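Local coordinates for uncharacterized protein (Thermus thermophilus, PDB 2DBS) that is of unknown function, belongs to the uncharacterised DUF5647 family, and pairs two-fold symmetrically with a second copy of itself in the crystal, at the interface of chains A and B. Numbering follows the deposited sequence. Chains: chain A/B, hypothetical protein TTHC002.

Contact 1: the interface of chains A and B. Residues chain A 74-75; chain B 49, 53, 65, 82, 84.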
loop_
_atom_site.group_PDB
_atom_site.type_symbol
_atom_site.label_atom_id
_atom_site.label_comp_id
_atom_site.label_asym_id
_atom_site.label_seq_id
_atom_site.Cartn_x
_atom_site.Cartn_y
_atom_site.Cartn_z
ATOM N N ILE A 74 2.415 4.282 10.209
ATOM C CA ILE A 74 1.559 3.305 10.883
ATOM C C ILE A 74 1.922 1.864 10.465
ATOM O O ILE A 74 1.747 0.902 11.241
ATOM C CB ILE A 74 0.056 3.643 10.584
ATOM C CG1 ILE A 74 -0.482 4.562 11.674
ATOM C CG2 ILE A 74 -0.780 2.392 10.423
ATOM C CD1 ILE A 74 -0.423 3.974 13.073
ATOM N N ARG A 75 2.447 1.726 9.248
ATOM C CA ARG A 75 2.851 0.420 8.759
ATOM C C ARG A 75 3.733 0.495 7.527
ATOM O O ARG A 75 3.590 1.400 6.717
ATOM C CB ARG A 75 1.626 -0.430 8.443
ATOM C CG ARG A 75 1.924 -1.605 7.526
ATOM C CD ARG A 75 0.855 -2.626 7.658
ATOM N NE ARG A 75 0.591 -2.829 9.073
ATOM C CZ ARG A 75 -0.550 -2.502 9.673
ATOM N NH1 ARG A 75 -1.543 -1.962 8.969
ATOM N NH2 ARG A 75 -0.679 -2.688 10.983
ATOM N N LEU B 49 -7.358 -0.125 6.742
ATOM C CA LEU B 49 -6.080 -0.481 7.378
ATOM C C LEU B 49 -6.331 -0.944 8.813
ATOM O O LEU B 49 -5.618 -1.796 9.328
ATOM C CB LEU B 49 -5.073 0.696 7.371
ATOM C CG LEU B 49 -3.616 0.345 7.784
ATOM C CD1 LEU B 49 -2.991 -0.589 6.757
ATOM C CD2 LEU B 49 -2.757 1.605 7.923
HETATM N N MSE B 53 -5.030 -4.372 10.477
HETATM C CA MSE B 53 -4.197 -4.340 11.683
HETATM C C MSE B 53 -4.777 -5.174 12.824
HETATM O O MSE B 53 -4.101 -6.054 13.353
HETATM C CB MSE B 53 -4.031 -2.916 12.204
HETATM C CG MSE B 53 -3.329 -1.935 11.281
HETATM SE SE MSE B 53 -3.119 -0.195 12.138
HETATM C CE MSE B 53 -1.436 -0.495 13.030
ATOM N N TYR B 65 -2.535 -5.689 -1.484
ATOM C CA TYR B 65 -2.958 -4.309 -1.386
ATOM C C TYR B 65 -3.422 -3.818 -2.736
ATOM O O TYR B 65 -2.702 -3.942 -3.703
ATOM C CB TYR B 65 -1.796 -3.430 -0.909
ATOM C CG TYR B 65 -1.674 -3.369 0.588
ATOM C CD1 TYR B 65 -1.119 -4.427 1.303
ATOM C CD2 TYR B 65 -2.216 -2.295 1.301
ATOM C CE1 TYR B 65 -1.118 -4.424 2.698
ATOM C CE2 TYR B 65 -2.222 -2.280 2.678
ATOM C CZ TYR B 65 -1.678 -3.345 3.371
ATOM O OH TYR B 65 -1.721 -3.349 4.738
ATOM N N GLU B 82 5.442 -7.736 5.886
ATOM C CA GLU B 82 4.776 -6.597 6.489
ATOM C C GLU B 82 5.581 -6.260 7.737
ATOM O O GLU B 82 6.242 -7.124 8.307
ATOM C CB GLU B 82 3.356 -6.975 6.878
ATOM C CG GLU B 82 2.333 -5.873 6.770
ATOM C CD GLU B 82 1.600 -5.897 5.440
ATOM O OE1 GLU B 82 2.077 -5.249 4.485
ATOM O OE2 GLU B 82 0.551 -6.573 5.337
ATOM N N GLU B 84 5.142 -3.842 11.353
ATOM C CA GLU B 84 4.368 -2.937 12.191
ATOM C C GLU B 84 5.325 -1.896 12.724
ATOM O O GLU B 84 6.343 -2.227 13.318
ATOM C CB GLU B 84 3.729 -3.707 13.349
ATOM C CG GLU B 84 2.229 -3.507 13.490
ATOM C CD GLU B 84 1.490 -3.710 12.173
ATOM O OE1 GLU B 84 1.653 -2.879 11.259
ATOM O OE2 GLU B 84 0.749 -4.701 12.049
#
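A:Arg75 reaches across to B:Glu84 and buries 87 Å² against chain B. Its side chain bends at chi3 (-46°), which turns the guanidinium group toward the carboxylate. The charged ends form a salt bridge. NE donates to the syn lone pair of B:Glu84 OE1, which lies 17° out of the guanidinium plane. A second hydrogen bond runs from A:Arg75 NH2 to the other carboxylate oxygen, B:Glu84 OE2, at 2.7 Å. The whole arginine-carboxylate contact is modelled too tightly, so its fine geometry is doubtful. The two flat groups are turned 74° against each other, far from a coplanar fork.

B:Met53, a selenomethionine, slides past the arginine in the opposite direction. Its CG lies at the in-plane edge of the guanidinium, and B:Leu49 CD1 meets the same flat group at its edge. Both are modelled too close to the guanidinium nitrogens, so their exact spacing is doubtful. The other methyl of this leucine, CD2, presses on A:Ile74 CG2 at 3.3 Å, a tight fit. A:Ile74 CG2 also touches B:Met53 SE at 3.9 Å. Farther back along the side chain, A:Arg75 CD packs on B:Glu82 CG at 3.7 Å.

An alanine in place of B:Leu49 would probably leave A:Ile74 CG2 without its methyl neighbour and set the guanidinium freer to turn.

The site joins strand 72-79 of chain A to helix 42-53 and strand 81-84 of chain B. The arginine, with its symmetry twin, likely contributes to holding the two copies together.

Contact 2: the interface of chains A and B. Residues chain A 75-78; chain B 81-83.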
loop_
_atom_site.group_PDB
_atom_site.type_symbol
_atom_site.label_atom_id
_atom_site.label_comp_id
_atom_site.label_asym_id
_atom_site.label_seq_id
_atom_site.Cartn_x
_atom_site.Cartn_y
_atom_site.Cartn_z
ATOM N N ARG A 75 2.447 1.726 9.248
ATOM C CA ARG A 75 2.851 0.420 8.759
ATOM C C ARG A 75 3.733 0.495 7.527
ATOM O O ARG A 75 3.590 1.400 6.717
ATOM C CB ARG A 75 1.626 -0.430 8.443
ATOM C CG ARG A 75 1.924 -1.605 7.526
ATOM C CD ARG A 75 0.855 -2.626 7.658
ATOM N NE ARG A 75 0.591 -2.829 9.073
ATOM C CZ ARG A 75 -0.550 -2.502 9.673
ATOM N NH1 ARG A 75 -1.543 -1.962 8.969
ATOM N NH2 ARG A 75 -0.679 -2.688 10.983
ATOM N N LEU A 76 4.631 -0.477 7.392
ATOM C CA LEU A 76 5.552 -0.573 6.255
ATOM C C LEU A 76 5.233 -1.847 5.479
ATOM O O LEU A 76 5.078 -2.897 6.084
ATOM C CB LEU A 76 7.000 -0.669 6.748
ATOM C CG LEU A 76 8.020 0.443 6.484
ATOM C CD1 LEU A 76 7.436 1.819 6.777
ATOM C CD2 LEU A 76 9.229 0.181 7.361
ATOM N N LEU A 77 5.121 -1.755 4.153
ATOM C CA LEU A 77 4.865 -2.924 3.317
ATOM C C LEU A 77 6.152 -3.188 2.543
ATOM O O LEU A 77 6.617 -2.337 1.794
ATOM C CB LEU A 77 3.718 -2.671 2.327
ATOM C CG LEU A 77 2.473 -1.921 2.784
ATOM C CD1 LEU A 77 1.385 -2.181 1.803
ATOM C CD2 LEU A 77 2.025 -2.369 4.164
ATOM N N LEU A 78 6.744 -4.357 2.749
ATOM C CA LEU A 78 7.976 -4.700 2.049
ATOM C C LEU A 78 7.570 -5.463 0.808
ATOM O O LEU A 78 7.071 -6.588 0.874
ATOM C CB LEU A 78 8.895 -5.554 2.918
ATOM C CG LEU A 78 10.379 -5.184 2.770
ATOM C CD1 LEU A 78 10.887 -5.463 1.338
ATOM C CD2 LEU A 78 10.551 -3.712 3.123
ATOM N N LYS B 81 6.674 -9.025 2.741
ATOM C CA LYS B 81 6.609 -8.972 4.193
ATOM C C LYS B 81 5.949 -7.691 4.665
ATOM O O LYS B 81 5.893 -6.698 3.951
ATOM C CB LYS B 81 8.006 -9.086 4.813
ATOM C CG LYS B 81 8.541 -10.521 4.948
ATOM C CD LYS B 81 9.810 -10.537 5.799
ATOM C CE LYS B 81 10.522 -11.876 5.753
ATOM N NZ LYS B 81 11.894 -11.795 6.356
ATOM N N GLU B 82 5.442 -7.736 5.886
ATOM C CA GLU B 82 4.776 -6.597 6.489
ATOM C C GLU B 82 5.581 -6.260 7.737
ATOM O O GLU B 82 6.242 -7.124 8.307
ATOM C CB GLU B 82 3.356 -6.975 6.878
ATOM C CG GLU B 82 2.333 -5.873 6.770
ATOM C CD GLU B 82 1.600 -5.897 5.440
ATOM O OE1 GLU B 82 2.077 -5.249 4.485
ATOM O OE2 GLU B 82 0.551 -6.573 5.337
ATOM N N VAL B 83 5.526 -5.002 8.156
ATOM C CA VAL B 83 6.265 -4.554 9.324
ATOM C C VAL B 83 5.446 -3.535 10.098
ATOM O O VAL B 83 5.090 -2.494 9.566
ATOM C CB VAL B 83 7.592 -3.901 8.914
ATOM C CG1 VAL B 83 8.428 -3.614 10.140
ATOM C CG2 VAL B 83 8.342 -4.800 7.935
#
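A:Leu76 and B:Val83 bond to each other twice through their backbones. A:Leu76 N donates to B:Val83 O at 3.0 Å, and the bond is nearly straight, 171° at the hydrogen. B:Val83 N donates back to A:Leu76 O at 3.0 Å, with a more bent hydrogen. A:Leu78 and B:Lys81 repeat the exchange two residues along. A:Leu78 N gives to B:Lys81 O at 2.8 Å, and B:Lys81 N gives to A:Leu78 O at 3.1 Å. The pair between them, A:Leu77 and B:Glu82, faces across without such bonds. This is the regular pattern of antiparallel strands.

Apolar contact is lighter. On one face of the paired strands, A:Leu76 CB rests on B:Val83 CB at 3.9 Å. A:Leu78 CB and B:Lys81 CB touch beside them at 4.1 Å. On the other face, A:Leu77 and B:Glu82 lie side by side and point the same way. A:Leu77 CD2 sits 3.8 Å from the carboxylate carbon CD of B:Glu82. The carboxylate oxygen OE1 is modelled closer still to this methyl, too close for the spacing to be trusted.

As for charge, A:Arg75 NE and B:Glu82 OE2 are 5.3 Å apart, so any attraction would be long-range.

In the fold, strand 81-84 of chain B lies antiparallel along strand 72-79 of chain A. The short strand of one copy thus extends the sheet of the other.

Contact 3: the interface of chains A and B. Residues chain A 49, 53, 83-85; chain B 69, 74-75.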
loop_
_atom_site.group_PDB
_atom_site.type_symbol
_atom_site.label_atom_id
_atom_site.label_comp_id
_atom_site.label_asym_id
_atom_site.label_seq_id
_atom_site.Cartn_x
_atom_site.Cartn_y
_atom_site.Cartn_z
ATOM N N LEU A 49 2.077 8.723 -5.182
ATOM C CA LEU A 49 1.787 7.597 -6.079
ATOM C C LEU A 49 2.195 7.932 -7.522
ATOM O O LEU A 49 2.736 7.092 -8.242
ATOM C CB LEU A 49 0.287 7.241 -6.015
ATOM C CG LEU A 49 -0.269 6.170 -6.970
ATOM C CD1 LEU A 49 0.417 4.801 -6.717
ATOM C CD2 LEU A 49 -1.797 6.082 -6.803
HETATM N N MSE A 53 4.720 5.916 -9.918
HETATM C CA MSE A 53 4.253 5.404 -11.197
HETATM C C MSE A 53 5.286 5.771 -12.279
HETATM O O MSE A 53 5.304 5.172 -13.356
HETATM C CB MSE A 53 2.877 6.004 -11.537
HETATM C CG MSE A 53 1.759 5.715 -10.527
HETATM SE SE MSE A 53 1.028 3.927 -10.571
HETATM C CE MSE A 53 -0.051 4.046 -12.161
ATOM N N VAL A 83 1.846 -4.624 -9.377
ATOM C CA VAL A 83 1.037 -4.910 -10.543
ATOM C C VAL A 83 0.282 -3.662 -10.924
ATOM O O VAL A 83 -0.471 -3.119 -10.126
ATOM C CB VAL A 83 0.027 -6.014 -10.245
ATOM C CG1 VAL A 83 -0.812 -6.287 -11.471
ATOM C CG2 VAL A 83 0.752 -7.268 -9.797
ATOM N N GLU A 84 0.487 -3.211 -12.155
ATOM C CA GLU A 84 -0.173 -2.014 -12.636
ATOM C C GLU A 84 -1.541 -2.359 -13.219
ATOM O O GLU A 84 -1.726 -3.403 -13.836
ATOM C CB GLU A 84 0.724 -1.334 -13.683
ATOM C CG GLU A 84 0.195 -0.030 -14.260
ATOM C CD GLU A 84 0.133 1.094 -13.233
ATOM O OE1 GLU A 84 -0.996 1.590 -12.966
ATOM O OE2 GLU A 84 1.210 1.481 -12.702
ATOM N N VAL A 85 -2.508 -1.482 -12.988
ATOM C CA VAL A 85 -3.859 -1.659 -13.517
ATOM C C VAL A 85 -4.132 -0.347 -14.287
ATOM O O VAL A 85 -3.627 0.701 -13.896
ATOM C CB VAL A 85 -4.879 -1.858 -12.365
ATOM C CG1 VAL A 85 -5.927 -2.877 -12.776
ATOM C CG2 VAL A 85 -4.163 -2.315 -11.089
ATOM N N LEU B 69 -7.851 4.858 -6.784
ATOM C CA LEU B 69 -7.918 6.279 -7.100
ATOM C C LEU B 69 -9.232 6.515 -7.837
ATOM O O LEU B 69 -9.604 5.728 -8.715
ATOM C CB LEU B 69 -6.773 6.712 -8.006
ATOM C CG LEU B 69 -5.732 7.616 -7.359
ATOM C CD1 LEU B 69 -4.865 8.212 -8.447
ATOM C CD2 LEU B 69 -6.423 8.705 -6.541
ATOM N N ILE B 74 -5.630 1.220 -9.238
ATOM C CA ILE B 74 -4.516 1.782 -9.997
ATOM C C ILE B 74 -3.270 0.870 -9.893
ATOM O O ILE B 74 -2.465 0.800 -10.815
ATOM C CB ILE B 74 -4.208 3.235 -9.513
ATOM C CG1 ILE B 74 -5.432 4.113 -9.748
ATOM C CG2 ILE B 74 -3.055 3.822 -10.271
ATOM C CD1 ILE B 74 -5.869 4.149 -11.196
ATOM N N ARG B 75 -3.129 0.150 -8.787
ATOM C CA ARG B 75 -1.997 -0.747 -8.638
ATOM C C ARG B 75 -2.209 -1.776 -7.534
ATOM O O ARG B 75 -2.923 -1.519 -6.573
ATOM C CB ARG B 75 -0.722 0.059 -8.370
ATOM C CG ARG B 75 0.474 -0.794 -8.001
ATOM C CD ARG B 75 1.694 0.056 -7.753
ATOM N NE ARG B 75 2.331 0.480 -8.990
ATOM C CZ ARG B 75 3.303 1.384 -9.056
ATOM N NH1 ARG B 75 3.749 1.962 -7.952
ATOM N NH2 ARG B 75 3.829 1.714 -10.233
#
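Strand 81-84 of chain A, the loop residue A:Val85 after it and helix 42-53 of chain A meet strands 63-69 and 72-79 of chain B. A:Val85 N donates a hydrogen bond to B:Ile74 O at 3.2 Å, from well above the carbonyl plane. A:Val85 CG2 packs on B:Arg75 CA at 3.6 Å. A:Glu84 OE1 is modelled against the same carbonyl oxygen. Both atoms would accept, so that approach is doubtful.

The other carboxylate oxygen, A:Glu84 OE2, forms a loose salt bridge with B:Arg75 NH2 at 3.6 Å. A:Glu84 carries CG anti to its backbone nitrogen (chi1 -178°) and then bends at chi2, which brings the carboxylate toward the arginine. The two flat groups stand 61° apart. A leucine in place of B:Arg75 would probably leave the A:Glu84 carboxylate without its opposite charge.

A:Leu49 CD2 and B:Leu69 CD1 point at each other tip to tip, 4.1 Å apart. A:Met53, a selenomethionine, crosses B:Ile74 at about a right angle and touches its CG2 with CE at 3.6 Å. The selenium of A:Met53 lies over one face of the B:Arg75 guanidinium, offset toward the rim and 3.7 Å from CZ.

Contact 4: the interface of chains A and B. Residues chain A 37, 39, 45, 49, 67; chain B 37, 39, 45, 67.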
loop_
_atom_site.group_PDB
_atom_site.type_symbol
_atom_site.label_atom_id
_atom_site.label_comp_id
_atom_site.label_asym_id
_atom_site.label_seq_id
_atom_site.Cartn_x
_atom_site.Cartn_y
_atom_site.Cartn_z
ATOM N N LEU A 37 3.045 7.022 1.737
ATOM C CA LEU A 37 1.620 7.234 1.487
ATOM C C LEU A 37 0.739 7.698 2.668
ATOM O O LEU A 37 0.306 6.893 3.506
ATOM C CB LEU A 37 1.012 5.958 0.881
ATOM C CG LEU A 37 1.464 5.508 -0.505
ATOM C CD1 LEU A 37 0.785 4.201 -0.879
ATOM C CD2 LEU A 37 1.125 6.596 -1.504
ATOM N N LEU A 39 -2.329 8.060 4.057
ATOM C CA LEU A 39 -3.713 7.619 3.830
ATOM C C LEU A 39 -4.792 8.643 4.210
ATOM O O LEU A 39 -5.929 8.542 3.759
ATOM C CB LEU A 39 -3.985 6.306 4.575
ATOM C CG LEU A 39 -3.768 4.955 3.882
ATOM C CD1 LEU A 39 -3.240 5.132 2.444
ATOM C CD2 LEU A 39 -2.817 4.125 4.722
ATOM N N ALA A 45 -0.877 12.091 -0.780
ATOM C CA ALA A 45 -0.745 10.669 -1.098
ATOM C C ALA A 45 -0.802 10.429 -2.606
ATOM O O ALA A 45 -0.073 9.600 -3.148
ATOM C CB ALA A 45 -1.846 9.874 -0.395
ATOM N N LEU A 49 2.077 8.723 -5.182
ATOM C CA LEU A 49 1.787 7.597 -6.079
ATOM C C LEU A 49 2.195 7.932 -7.522
ATOM O O LEU A 49 2.736 7.092 -8.242
ATOM C CB LEU A 49 0.287 7.241 -6.015
ATOM C CG LEU A 49 -0.269 6.170 -6.970
ATOM C CD1 LEU A 49 0.417 4.801 -6.717
ATOM C CD2 LEU A 49 -1.797 6.082 -6.803
ATOM N N LEU A 67 2.917 3.560 5.083
ATOM C CA LEU A 67 1.553 4.031 5.254
ATOM C C LEU A 67 1.504 4.958 6.438
ATOM O O LEU A 67 1.820 4.560 7.552
ATOM C CB LEU A 67 0.615 2.851 5.485
ATOM C CG LEU A 67 0.901 1.602 4.657
ATOM C CD1 LEU A 67 -0.215 0.618 4.932
ATOM C CD2 LEU A 67 1.012 1.919 3.159
ATOM N N LEU B 37 -7.154 -0.050 -0.374
ATOM C CA LEU B 37 -6.846 1.279 0.146
ATOM C C LEU B 37 -7.136 2.442 -0.795
ATOM O O LEU B 37 -6.325 2.780 -1.657
ATOM C CB LEU B 37 -5.385 1.372 0.589
ATOM C CG LEU B 37 -4.948 0.463 1.721
ATOM C CD1 LEU B 37 -3.523 0.801 2.075
ATOM C CD2 LEU B 37 -5.849 0.622 2.917
ATOM N N LEU B 39 -6.629 5.590 -1.823
ATOM C CA LEU B 39 -5.695 6.677 -1.498
ATOM C C LEU B 39 -6.283 8.080 -1.470
ATOM O O LEU B 39 -5.686 8.970 -0.884
ATOM C CB LEU B 39 -4.496 6.662 -2.434
ATOM C CG LEU B 39 -3.558 5.467 -2.257
ATOM C CD1 LEU B 39 -2.300 5.725 -3.060
ATOM C CD2 LEU B 39 -3.221 5.252 -0.772
ATOM N N ALA B 45 -10.099 4.580 3.538
ATOM C CA ALA B 45 -8.791 3.926 3.559
ATOM C C ALA B 45 -8.330 3.620 4.984
ATOM O O ALA B 45 -7.738 2.582 5.249
ATOM C CB ALA B 45 -7.777 4.804 2.860
ATOM N N LEU B 67 -4.383 -0.470 -4.418
ATOM C CA LEU B 67 -4.392 0.995 -4.299
ATOM C C LEU B 67 -5.386 1.595 -5.281
ATOM O O LEU B 67 -5.251 1.434 -6.487
ATOM C CB LEU B 67 -3.000 1.573 -4.544
ATOM C CG LEU B 67 -1.899 1.149 -3.563
ATOM C CD1 LEU B 67 -0.546 1.694 -4.013
ATOM C CD2 LEU B 67 -2.234 1.648 -2.170
#
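A:Leu39 and B:Leu39 meet through the methyl ends of their branched side chains, and the patch described here has no flat side groups. Leucines and alanines make it up, so there are no ring faces or edges to fill. Packing is mostly through methyl groups.

At the centre, A:Leu39 CD1 meets B:Leu39 CD2. The two side chains are copies of one residue but differ at chi2, which is -170° in B:Leu39 and 1° in A:Leu39. The latter is nearly eclipsed, so the placement of A:Leu39 is doubtful. The same doubt falls on the 3.2 Å between A:Leu39 CD1 and B:Leu39 CD2, which is tighter than usual van der Waals contact.

B:Leu39 buries 71 Å², and both its methyls are in use. CD1 sits 3.8 Å from A:Leu49 CD2 and 3.9 Å from A:Leu37 CD2. A:Leu37 crosses B:Leu39 at about a right angle. Its other methyl, CD1, reaches B:Leu67 CD2 at 4.2 Å.

The alanines close the patch from the helices. B:Ala45 CB touches A:Leu39 CG at 4.1 Å. A:Ala45 CB lies 4.0 Å from the backbone oxygen O of B:Leu39.

In the fold, A:Leu39 and B:Leu39 each follow strand 33-38 and precede helix 42-53. A:Leu37 and B:Leu37 come from strand 33-38, A:Leu67 and B:Leu67 from strand 63-69. B:Leu39 inserts between strand 33-38 and helix 42-53 of chain A, while A:Leu39 packs on B:Leu39 and B:Ala45. Together they form an apolar core where the two copies join.

Contacts 1 and 2 are neighbours, with C-alpha centres about 6 Å apart, and share A:Arg75 and B:Glu82. Together they follow one run of paired strands between the copies. Contact 3 draws on the same kinds of elements with the chains exchanged, and lies about 18 Å from both. Contact 4 sits between the two ends, about 11 Å from contact 1 and from contact 3, and 14 Å from contact 2. It shares A:Leu49 with contact 3. Polar strand pairing thus flanks an apolar centre on both sides. Such a layout would suit a stable dimer, though the structure alone does not show one in the cell.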